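Local coordinates for protein effector EagT6 (Pseudomonas aeruginosa, PDB 1TU1) that plays an essential role in delivering the toxin Tse6 to target cells, acting as a homodimer in loading Tse6 onto VgrG1a, at the interface of chains A and B. Sequence-based numbering; all coordinates share one arbitrary frame. Chains: chain A/B, hypothetical protein PA0094.

Contacts 1 and 2 are two patches of the two-fold symmetric A-B dimer, and their C-alpha centres lie about 27 Å apart. Each joins the segment around B:Trp19 (A:Trp19 in contact 2) to strand 25-29 of the other subunit. Contact 1 follows the indole of B:Trp19 onto A:Leu29 and helix 125-137 of chain A. Contact 2 takes in the exchanged copy, where strand 20-21 of chain A and A:Gln22 bond to strand 25-29 of chain B. Because each subunit both gives this segment and receives its partner's, the two links brace the homodimer at well-separated places.

Contact 1: the interface of chains A and B. Residues chain A 27-30, 131; chain B 18-19.
B:Trp19 packs against A:Leu29 in an apolar, two-fold related dimer interface that joins the subunits of this DcrB-family protein by laying an aromatic side chain of one against strand 25-29 of the other, with its edge toward helix 125-137. Chain A hides 69 Å² of B:Trp19. One face of the indole receives A:Leu29, whose CG stands 3.4 Å above the ring plane, displaced toward the rim, in a CH-pi contact with both rings. The same CG lies 3.5 Å from B:Trp19 CE2, while the CD2 methyl reaches B:Trp19 CZ2 at 3.6 Å, so the branch point and one methyl share the load. The side chains of A:Leu29 and B:Trp19 run side by side and point the same way.

At the rim, A:Ala131 CB from the helix meets B:Trp19 CZ2 at 4.0 Å, in the indole plane. The side chains of A:Phe27 and B:Trp19 cross at about a right angle, and A:Phe27 touches the indole chiefly through its CB, 3.7 Å from B:Trp19 CE3, rather than by ring stacking. On the pyrrole side, A:Pro30 CD lies 3.9 Å from B:Trp19 CD1. The proline also meets B:Ala18, with A:Pro30 CD 3.7 Å from the carbonyl oxygen B:Ala18 O.

B:Trp19 CG lies beside its backbone N and opposite the carbonyl carbon (chi1 -68°), which sends the indole from the main chain past the strand toward the helix.

Contact 2: the interface of chains A and B. Residues chain A 18-20, 22; chain B 26-28.
A:Trp19 and B:Phe27 form the apolar centre, the twin of the A:Phe27 and B:Trp19 pair of contact 1 with the chains exchanged; here A:Trp19 CE3 is 3.6 Å from B:Phe27 CB. A second apolar touch joins the aliphatic part of A:Gln22 to B:Ile26, where A:Gln22 CB approaches the B:Ile26 CG2 methyl at 4.0 Å.

Farther out, A:Gln20 and B:Lys28 pair at their first side-chain carbons, 3.9 Å from A:Gln20 CB to B:Lys28 CB. B:Lys28 CG lies opposite its backbone N (chi1 -176°) and the chain is extended beyond it, which carries the methylenes past the glutamine. There the amide oxygen A:Gln20 OE1 stands 3.8 Å from the aliphatic B:Lys28 CD, a packing contact rather than a bond. Chain A hides 70 Å² of B:Lys28.

The hydrogen bonds among these residues run between main-chain atoms. A:Gln20 and B:Lys28 form an antiparallel beta bridge, each giving its N-H to the other's carbonyl. The bond from A:Gln20 N to B:Lys28 O is 2.9 Å long, nearly straight (166° at H), and falls on a carbonyl lone pair. Its reciprocal, B:Lys28 N to A:Gln20 O, measures 2.8 Å. Farther along, A:Gln22 N donates to B:Ile26 O at 2.7 Å, with the donor tilted 27° from the carbonyl plane. These bonds fix the register of the two segments.

In the fold, the short strand 20-21 of chain A thus lies antiparallel to strand 25-29 of chain B, extending beta pairing across the dimer, with A:Trp19 directed to the sheet side opposite A:Gln20 and B:Lys28.

Contact 1: the interface of chains A and B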
loop_
_atom_site.group_PDB
_atom_site.type_symbol
_atom_site.label_atom_id
_atom_site.label_comp_id
_atom_site.label_asym_id
_atom_site.label_seq_id
_atom_site.Cartn_x
_atom_site.Cartn_y
_atom_site.Cartn_z
ATOM N N PHE A 27 -8.901 1.978 0.529
ATOM C CA PHE A 27 -10.273 1.500 0.742
ATOM C C PHE A 27 -11.260 2.385 -0.023
ATOM O O PHE A 27 -11.151 3.606 -0.019
ATOM C CB PHE A 27 -10.618 1.459 2.225
ATOM C CG PHE A 27 -9.713 0.591 3.009
ATOM C CD1 PHE A 27 -9.928 -0.768 3.076
ATOM C CD2 PHE A 27 -8.587 1.131 3.650
ATOM C CE1 PHE A 27 -9.082 -1.585 3.786
ATOM C CE2 PHE A 27 -7.746 0.316 4.360
ATOM C CZ PHE A 27 -7.980 -1.029 4.435
ATOM N N LYS A 28 -12.178 1.762 -0.760
ATOM C CA LYS A 28 -13.207 2.499 -1.468
ATOM C C LYS A 28 -14.517 2.324 -0.712
ATOM O O LYS A 28 -14.935 1.209 -0.463
ATOM C CB LYS A 28 -13.369 2.002 -2.907
ATOM C CG LYS A 28 -12.078 2.058 -3.728
ATOM C CD LYS A 28 -11.497 3.447 -3.742
ATOM C CE LYS A 28 -10.328 3.564 -4.700
ATOM N NZ LYS A 28 -10.759 3.345 -6.099
ATOM N N LEU A 29 -15.125 3.444 -0.357
ATOM C CA LEU A 29 -16.402 3.488 0.358
ATOM C C LEU A 29 -17.507 3.503 -0.705
ATOM O O LEU A 29 -17.583 4.444 -1.460
ATOM C CB LEU A 29 -16.514 4.747 1.209
ATOM C CG LEU A 29 -15.694 4.788 2.503
ATOM C CD1 LEU A 29 -14.189 4.987 2.189
ATOM C CD2 LEU A 29 -16.215 5.895 3.423
ATOM N N PRO A 30 -18.361 2.486 -0.736
ATOM C CA PRO A 30 -19.318 2.303 -1.843
ATOM C C PRO A 30 -20.227 3.495 -2.096
ATOM O O PRO A 30 -20.659 4.160 -1.150
ATOM C CB PRO A 30 -20.159 1.091 -1.406
ATOM C CG PRO A 30 -19.858 0.863 0.054
ATOM C CD PRO A 30 -18.492 1.443 0.296
ATOM N N ALA A 131 -19.269 6.868 8.467
ATOM C CA ALA A 131 -18.449 5.669 8.358
ATOM C C ALA A 131 -16.960 6.021 8.526
ATOM O O ALA A 131 -16.249 5.314 9.196
ATOM C CB ALA A 131 -18.671 4.985 7.019
ATOM N N ALA B 18 -18.020 -3.816 3.764
ATOM C CA ALA B 18 -18.486 -3.254 2.500
ATOM C C ALA B 18 -17.441 -2.433 1.749
ATOM O O ALA B 18 -17.644 -2.103 0.580
ATOM C CB ALA B 18 -19.703 -2.395 2.735
ATOM N N TRP B 19 -16.361 -2.032 2.433
ATOM C CA TRP B 19 -15.314 -1.245 1.792
ATOM C C TRP B 19 -14.451 -2.170 0.952
ATOM O O TRP B 19 -14.126 -3.265 1.380
ATOM C CB TRP B 19 -14.436 -0.533 2.828
ATOM C CG TRP B 19 -15.123 0.560 3.595
ATOM C CD1 TRP B 19 -16.468 0.861 3.614
ATOM C CD2 TRP B 19 -14.491 1.507 4.466
ATOM N NE1 TRP B 19 -16.693 1.935 4.441
ATOM C CE2 TRP B 19 -15.499 2.352 4.977
ATOM C CE3 TRP B 19 -13.163 1.736 4.860
ATOM C CZ2 TRP B 19 -15.224 3.414 5.861
ATOM C CZ3 TRP B 19 -12.893 2.797 5.751
ATOM C CH2 TRP B 19 -13.920 3.616 6.234
#

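Contact 2: the interface of chains A and B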
loop_
_atom_site.group_PDB
_atom_site.type_symbol
_atom_site.label_atom_id
_atom_site.label_comp_id
_atom_site.label_asym_id
_atom_site.label_seq_id
_atom_site.Cartn_x
_atom_site.Cartn_y
_atom_site.Cartn_z
ATOM N N ALA A 18 17.379 -1.105 4.940
ATOM C CA ALA A 18 17.779 -0.246 3.841
ATOM C C ALA A 18 16.648 0.011 2.842
ATOM O O ALA A 18 16.723 0.962 2.079
ATOM C CB ALA A 18 18.961 -0.841 3.133
ATOM N N TRP A 19 15.620 -0.847 2.818
ATOM C CA TRP A 19 14.475 -0.639 1.914
ATOM C C TRP A 19 13.623 0.554 2.348
ATOM O O TRP A 19 13.366 0.736 3.533
ATOM C CB TRP A 19 13.577 -1.884 1.861
ATOM C CG TRP A 19 14.209 -3.087 1.206
ATOM C CD1 TRP A 19 15.518 -3.254 0.854
ATOM C CD2 TRP A 19 13.536 -4.297 0.818
ATOM N NE1 TRP A 19 15.697 -4.487 0.272
ATOM C CE2 TRP A 19 14.504 -5.159 0.250
ATOM C CE3 TRP A 19 12.220 -4.744 0.906
ATOM C CZ2 TRP A 19 14.196 -6.428 -0.244
ATOM C CZ3 TRP A 19 11.914 -6.044 0.417
ATOM C CH2 TRP A 19 12.905 -6.851 -0.149
ATOM N N GLN A 20 13.141 1.322 1.379
ATOM C CA GLN A 20 12.337 2.497 1.657
ATOM C C GLN A 20 10.856 2.161 1.462
ATOM O O GLN A 20 10.445 1.755 0.397
ATOM C CB GLN A 20 12.750 3.635 0.723
ATOM C CG GLN A 20 11.886 4.868 0.793
ATOM C CD GLN A 20 12.232 5.875 -0.278
ATOM O OE1 GLN A 20 13.410 6.094 -0.565
ATOM N NE2 GLN A 20 11.218 6.489 -0.874
ATOM N N GLN A 22 6.977 2.720 0.922
ATOM C CA GLN A 22 6.076 3.628 0.203
ATOM C C GLN A 22 4.635 3.054 0.201
ATOM O O GLN A 22 3.819 3.389 -0.650
ATOM C CB GLN A 22 6.577 3.853 -1.237
ATOM C CG GLN A 22 8.039 4.349 -1.297
ATOM C CD GLN A 22 8.573 4.670 -2.697
ATOM O OE1 GLN A 22 9.682 5.220 -2.815
ATOM N NE2 GLN A 22 7.830 4.306 -3.741
ATOM N N ILE B 26 4.743 -1.275 -0.814
ATOM C CA ILE B 26 5.728 -0.900 -1.813
ATOM C C ILE B 26 7.018 -0.575 -1.071
ATOM O O ILE B 26 7.017 0.226 -0.107
ATOM C CB ILE B 26 5.272 0.338 -2.615
ATOM C CG1 ILE B 26 3.935 0.086 -3.312
ATOM C CG2 ILE B 26 6.325 0.698 -3.640
ATOM C CD1 ILE B 26 3.250 1.322 -3.896
ATOM N N PHE B 27 8.103 -1.181 -1.533
ATOM C CA PHE B 27 9.424 -0.996 -0.941
ATOM C C PHE B 27 10.419 -0.706 -2.070
ATOM O O PHE B 27 10.449 -1.400 -3.083
ATOM C CB PHE B 27 9.852 -2.229 -0.151
ATOM C CG PHE B 27 8.968 -2.537 1.023
ATOM C CD1 PHE B 27 9.194 -1.935 2.247
ATOM C CD2 PHE B 27 7.911 -3.437 0.908
ATOM C CE1 PHE B 27 8.373 -2.205 3.328
ATOM C CE2 PHE B 27 7.070 -3.682 1.984
ATOM C CZ PHE B 27 7.310 -3.080 3.193
ATOM N N LYS B 28 11.225 0.331 -1.899
ATOM C CA LYS B 28 12.296 0.663 -2.835
ATOM C C LYS B 28 13.596 0.058 -2.323
ATOM O O LYS B 28 13.998 0.328 -1.199
ATOM C CB LYS B 28 12.443 2.186 -2.934
ATOM C CG LYS B 28 13.474 2.666 -3.975
ATOM C CD LYS B 28 13.753 4.190 -3.842
ATOM C CE LYS B 28 14.816 4.688 -4.829
ATOM N NZ LYS B 28 15.476 5.992 -4.426
#